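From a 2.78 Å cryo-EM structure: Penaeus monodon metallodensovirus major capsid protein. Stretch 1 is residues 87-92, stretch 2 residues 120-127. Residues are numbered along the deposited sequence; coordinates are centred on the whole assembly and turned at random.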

ATOM      1  N   VAL A  87      97.697   7.373  -3.563  1.00 13.49           N
ATOM      2  CA  VAL A  87      98.724   6.855  -2.677  1.00 13.49           C
ATOM      3  C   VAL A  87      98.126   6.710  -1.286  1.00 13.49           C
ATOM      4  O   VAL A  87      97.452   7.622  -0.799  1.00 13.49           O
ATOM      5  CB  VAL A  87      99.946   7.786  -2.662  1.00 13.49           C
ATOM      6  CG1 VAL A  87     101.027   7.240  -1.770  1.00 13.49           C
ATOM      7  CG2 VAL A  87     100.446   7.997  -4.061  1.00 13.49           C
ATOM      8  N   MET A  88      98.354   5.558  -0.653  1.00 14.79           N
ATOM      9  CA  MET A  88      97.895   5.362   0.718  1.00 14.79           C
ATOM     10  C   MET A  88      98.491   6.401   1.651  1.00 14.79           C
ATOM     11  O   MET A  88      97.807   6.920   2.534  1.00 14.79           O
ATOM     12  CB  MET A  88      98.254   3.959   1.200  1.00 14.70           C
ATOM     13  CG  MET A  88      97.454   2.843   0.592  1.00 14.70           C
ATOM     14  SD  MET A  88      95.732   2.878   1.077  1.00 14.70           S
ATOM     15  CE  MET A  88      95.889   2.489   2.811  1.00 14.70           C
ATOM     16  N   ARG A  89      99.767   6.720   1.461  1.00 16.06           N
ATOM     17  CA  ARG A  89     100.463   7.664   2.323  1.00 16.06           C
ATOM     18  C   ARG A  89      99.822   9.040   2.312  1.00 16.06           C
ATOM     19  O   ARG A  89     100.022   9.819   3.247  1.00 16.06           O
ATOM     20  CB  ARG A  89     101.910   7.751   1.871  1.00 18.38           C
ATOM     21  CG  ARG A  89     102.789   8.559   2.745  1.00 18.38           C
ATOM     22  CD  ARG A  89     104.152   8.605   2.156  1.00 18.38           C
ATOM     23  NE  ARG A  89     104.769   7.287   2.111  1.00 18.38           N
ATOM     24  CZ  ARG A  89     105.491   6.783   3.099  1.00 18.38           C
ATOM     25  NH1 ARG A  89     105.696   7.498   4.194  1.00 18.38           N
ATOM     26  NH2 ARG A  89     106.022   5.579   2.991  1.00 18.38           N
ATOM     27  N   PHE A  90      99.044   9.344   1.281  1.00 14.26           N
ATOM     28  CA  PHE A  90      98.415  10.649   1.158  1.00 14.26           C
ATOM     29  C   PHE A  90      97.344  10.848   2.219  1.00 14.26           C
ATOM     30  O   PHE A  90      97.225  11.931   2.795  1.00 14.26           O
ATOM     31  CB  PHE A  90      97.846  10.769  -0.253  1.00 13.19           C
ATOM     32  CG  PHE A  90      97.135  12.052  -0.541  1.00 13.19           C
ATOM     33  CD1 PHE A  90      97.840  13.212  -0.767  1.00 13.19           C
ATOM     34  CD2 PHE A  90      95.765  12.077  -0.678  1.00 13.19           C
ATOM     35  CE1 PHE A  90      97.189  14.375  -1.062  1.00 13.19           C
ATOM     36  CE2 PHE A  90      95.116  13.234  -0.977  1.00 13.19           C
ATOM     37  CZ  PHE A  90      95.826  14.385  -1.169  1.00 13.19           C
ATOM     38  N   TYR A  91      96.539   9.823   2.467  1.00 14.85           N
ATOM     39  CA  TYR A  91      95.391   9.931   3.354  1.00 14.85           C
ATOM     40  C   TYR A  91      95.714   9.710   4.824  1.00 14.85           C
ATOM     41  O   TYR A  91      95.236  10.451   5.685  1.00 14.85           O
ATOM     42  CB  TYR A  91      94.335   8.940   2.902  1.00 12.52           C
ATOM     43  CG  TYR A  91      93.854   9.227   1.525  1.00 12.52           C
ATOM     44  CD1 TYR A  91      92.803  10.090   1.311  1.00 12.52           C
ATOM     45  CD2 TYR A  91      94.468   8.658   0.429  1.00 12.52           C
ATOM     46  CE1 TYR A  91      92.364  10.360   0.055  1.00 12.52           C
ATOM     47  CE2 TYR A  91      94.035   8.923  -0.828  1.00 12.52           C
ATOM     48  CZ  TYR A  91      92.979   9.774  -1.013  1.00 12.52           C
ATOM     49  OH  TYR A  91      92.530  10.051  -2.275  1.00 12.52           O
ATOM     50  N   CYS A  92      96.477   8.674   5.133  1.00 16.87           N
ATOM     51  CA  CYS A  92      96.682   8.241   6.505  1.00 16.87           C
ATOM     52  C   CYS A  92      97.990   8.725   7.103  1.00 16.87           C
ATOM     53  O   CYS A  92      98.320   8.350   8.228  1.00 16.87           O
ATOM     54  CB  CYS A  92      96.570   6.719   6.594  1.00 18.14           C
ATOM     55  SG  CYS A  92      97.423   5.837   5.320  1.00 18.14           S
ATOM     56  N   ARG A 120      91.755  -3.046   6.351  1.00 12.31           N
ATOM     57  CA  ARG A 120      91.458  -2.912   4.960  1.00 12.31           C
ATOM     58  C   ARG A 120      91.062  -1.476   4.655  1.00 12.31           C
ATOM     59  O   ARG A 120      90.323  -0.871   5.438  1.00 12.31           O
ATOM     60  CB  ARG A 120      90.346  -3.900   4.614  1.00 11.85           C
ATOM     61  CG  ARG A 120      89.910  -3.900   3.218  1.00 11.85           C
ATOM     62  CD  ARG A 120      89.031  -5.081   2.956  1.00 11.85           C
ATOM     63  NE  ARG A 120      87.824  -5.124   3.754  1.00 11.85           N
ATOM     64  CZ  ARG A 120      87.047  -6.192   3.822  1.00 11.85           C
ATOM     65  NH1 ARG A 120      87.366  -7.272   3.136  1.00 11.85           N
ATOM     66  NH2 ARG A 120      85.953  -6.177   4.562  1.00 11.85           N
ATOM     67  N   PRO A 121      91.525  -0.914   3.536  1.00 12.66           N
ATOM     68  CA  PRO A 121      91.363   0.529   3.319  1.00 12.66           C
ATOM     69  C   PRO A 121      89.961   0.997   2.969  1.00 12.66           C
ATOM     70  O   PRO A 121      89.679   2.175   3.195  1.00 12.66           O
ATOM     71  CB  PRO A 121      92.338   0.810   2.173  1.00 12.73           C
ATOM     72  CG  PRO A 121      93.346  -0.231   2.299  1.00 12.73           C
ATOM     73  CD  PRO A 121      92.597  -1.455   2.694  1.00 12.73           C
ATOM     74  N   THR A 122      89.115   0.170   2.355  1.00 13.02           N
ATOM     75  CA  THR A 122      87.767   0.554   1.921  1.00 13.02           C
ATOM     76  C   THR A 122      87.719   1.933   1.267  1.00 13.02           C
ATOM     77  O   THR A 122      88.549   2.239   0.412  1.00 13.02           O
ATOM     78  CB  THR A 122      86.764   0.495   3.069  1.00 12.91           C
ATOM     79  OG1 THR A 122      87.114   1.442   4.071  1.00 12.91           O
ATOM     80  CG2 THR A 122      86.769  -0.869   3.675  1.00 12.91           C
ATOM     81  N   LYS A 123      86.777   2.781   1.663  1.00 12.45           N
ATOM     82  CA  LYS A 123      86.618   4.066   0.996  1.00 12.45           C
ATOM     83  C   LYS A 123      87.817   4.971   1.244  1.00 12.45           C
ATOM     84  O   LYS A 123      88.478   4.898   2.277  1.00 12.45           O
ATOM     85  CB  LYS A 123      85.349   4.777   1.463  1.00 14.22           C
ATOM     86  CG  LYS A 123      85.062   6.048   0.691  1.00 14.22           C
ATOM     87  CD  LYS A 123      83.938   6.849   1.283  1.00 14.22           C
ATOM     88  CE  LYS A 123      82.610   6.157   1.111  1.00 14.22           C
ATOM     89  NZ  LYS A 123      81.504   6.947   1.708  1.00 14.22           N
ATOM     90  N   VAL A 124      88.095   5.832   0.270  1.00 12.29           N
ATOM     91  CA  VAL A 124      89.137   6.840   0.396  1.00 12.29           C
ATOM     92  C   VAL A 124      88.663   8.061  -0.375  1.00 12.29           C
ATOM     93  O   VAL A 124      87.949   7.943  -1.369  1.00 12.29           O
ATOM     94  CB  VAL A 124      90.490   6.309  -0.128  1.00 11.85           C
ATOM     95  CG1 VAL A 124      90.596   6.418  -1.637  1.00 11.85           C
ATOM     96  CG2 VAL A 124      91.611   6.949   0.567  1.00 11.85           C
ATOM     97  N   GLY A 125      89.022   9.240   0.100  1.00 11.69           N
ATOM     98  CA  GLY A 125      88.533  10.442  -0.538  1.00 11.69           C
ATOM     99  C   GLY A 125      89.184  11.679   0.034  1.00 11.69           C
ATOM    100  O   GLY A 125      89.784  11.653   1.109  1.00 11.69           O
ATOM    101  N   TYR A 126      89.052  12.770  -0.712  1.00 11.58           N
ATOM    102  CA  TYR A 126      89.583  14.051  -0.282  1.00 11.58           C
ATOM    103  C   TYR A 126      88.657  15.161  -0.748  1.00 11.58           C
ATOM    104  O   TYR A 126      87.857  14.988  -1.664  1.00 11.58           O
ATOM    105  CB  TYR A 126      91.001  14.282  -0.803  1.00 11.34           C
ATOM    106  CG  TYR A 126      91.110  14.506  -2.285  1.00 11.34           C
ATOM    107  CD1 TYR A 126      91.157  15.783  -2.807  1.00 11.34           C
ATOM    108  CD2 TYR A 126      91.157  13.445  -3.165  1.00 11.34           C
ATOM    109  CE1 TYR A 126      91.258  15.993  -4.149  1.00 11.34           C
ATOM    110  CE2 TYR A 126      91.255  13.653  -4.511  1.00 11.34           C
ATOM    111  CZ  TYR A 126      91.307  14.927  -4.996  1.00 11.34           C
ATOM    112  OH  TYR A 126      91.405  15.135  -6.344  1.00 11.34           O
ATOM    113  N   THR A 127      88.770  16.307  -0.090  1.00 12.55           N
ATOM    114  CA  THR A 127      87.945  17.464  -0.391  1.00 12.55           C
ATOM    115  C   THR A 127      88.832  18.678  -0.581  1.00 12.55           C
ATOM    116  O   THR A 127      89.680  18.968   0.263  1.00 12.55           O
ATOM    117  CB  THR A 127      86.934  17.738   0.720  1.00 13.50           C
ATOM    118  OG1 THR A 127      86.067  16.611   0.869  1.00 13.50           O
ATOM    119  CG2 THR A 127      86.103  18.940   0.377  1.00 13.50           C
TER

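The contact between residues 87-92 and 120-127 is a small, predominantly apolar packing of a short, weakly bonded helix against a strand and the loop before it, centred on the ring of Tyr91 and held without any hydrogen bond between the two stretches. It buries 297 Å² in total, and the axes of helix and strand pass 9.3 Å apart at 63°, a spacing that leaves side chains to fill the gap.

Tyr91 contributes the largest share. Its CA-to-CB bond points toward the strand, and with chi1 in the m rotamer the ring lies beneath Val124, whose CG2 sits 3.1 Å from the ring centroid and 5° off the normal. This is a CH-pi contact with the methyl almost exactly over the ring centre; the approach is tight, with Val124 CG2 also 3.3 Å from Tyr91 CD2. The edge of the same ring meets the strand backbone, where Tyr91 CE1 lies 3.1 Å from Gly125 O, close to the ring plane. Gly125 has no side chain, so it takes part through its main chain. Further along, Tyr91 OH comes within 3.8 Å of Tyr126 CD2, while the hydroxyl finds its hydrogen bond with a residue just outside the stretches.

Val124 and Tyr126, two residues apart on the strand, both direct their CA-to-CB bonds toward the helix, as strand alternation allows. Tyr126 therefore also reaches Phe90, whose ring edge faces it: Phe90 CE2 is 4.2 Å from Tyr126 CB, a looser apolar contact.

At the other end, Met88 leaves its backbone sideways to the second stretch, but its side chain, m at all three chi angles, bends back so that Met88 CE packs 3.8 Å from Pro121 CG. This extends the apolar contact into the loop preceding the strand.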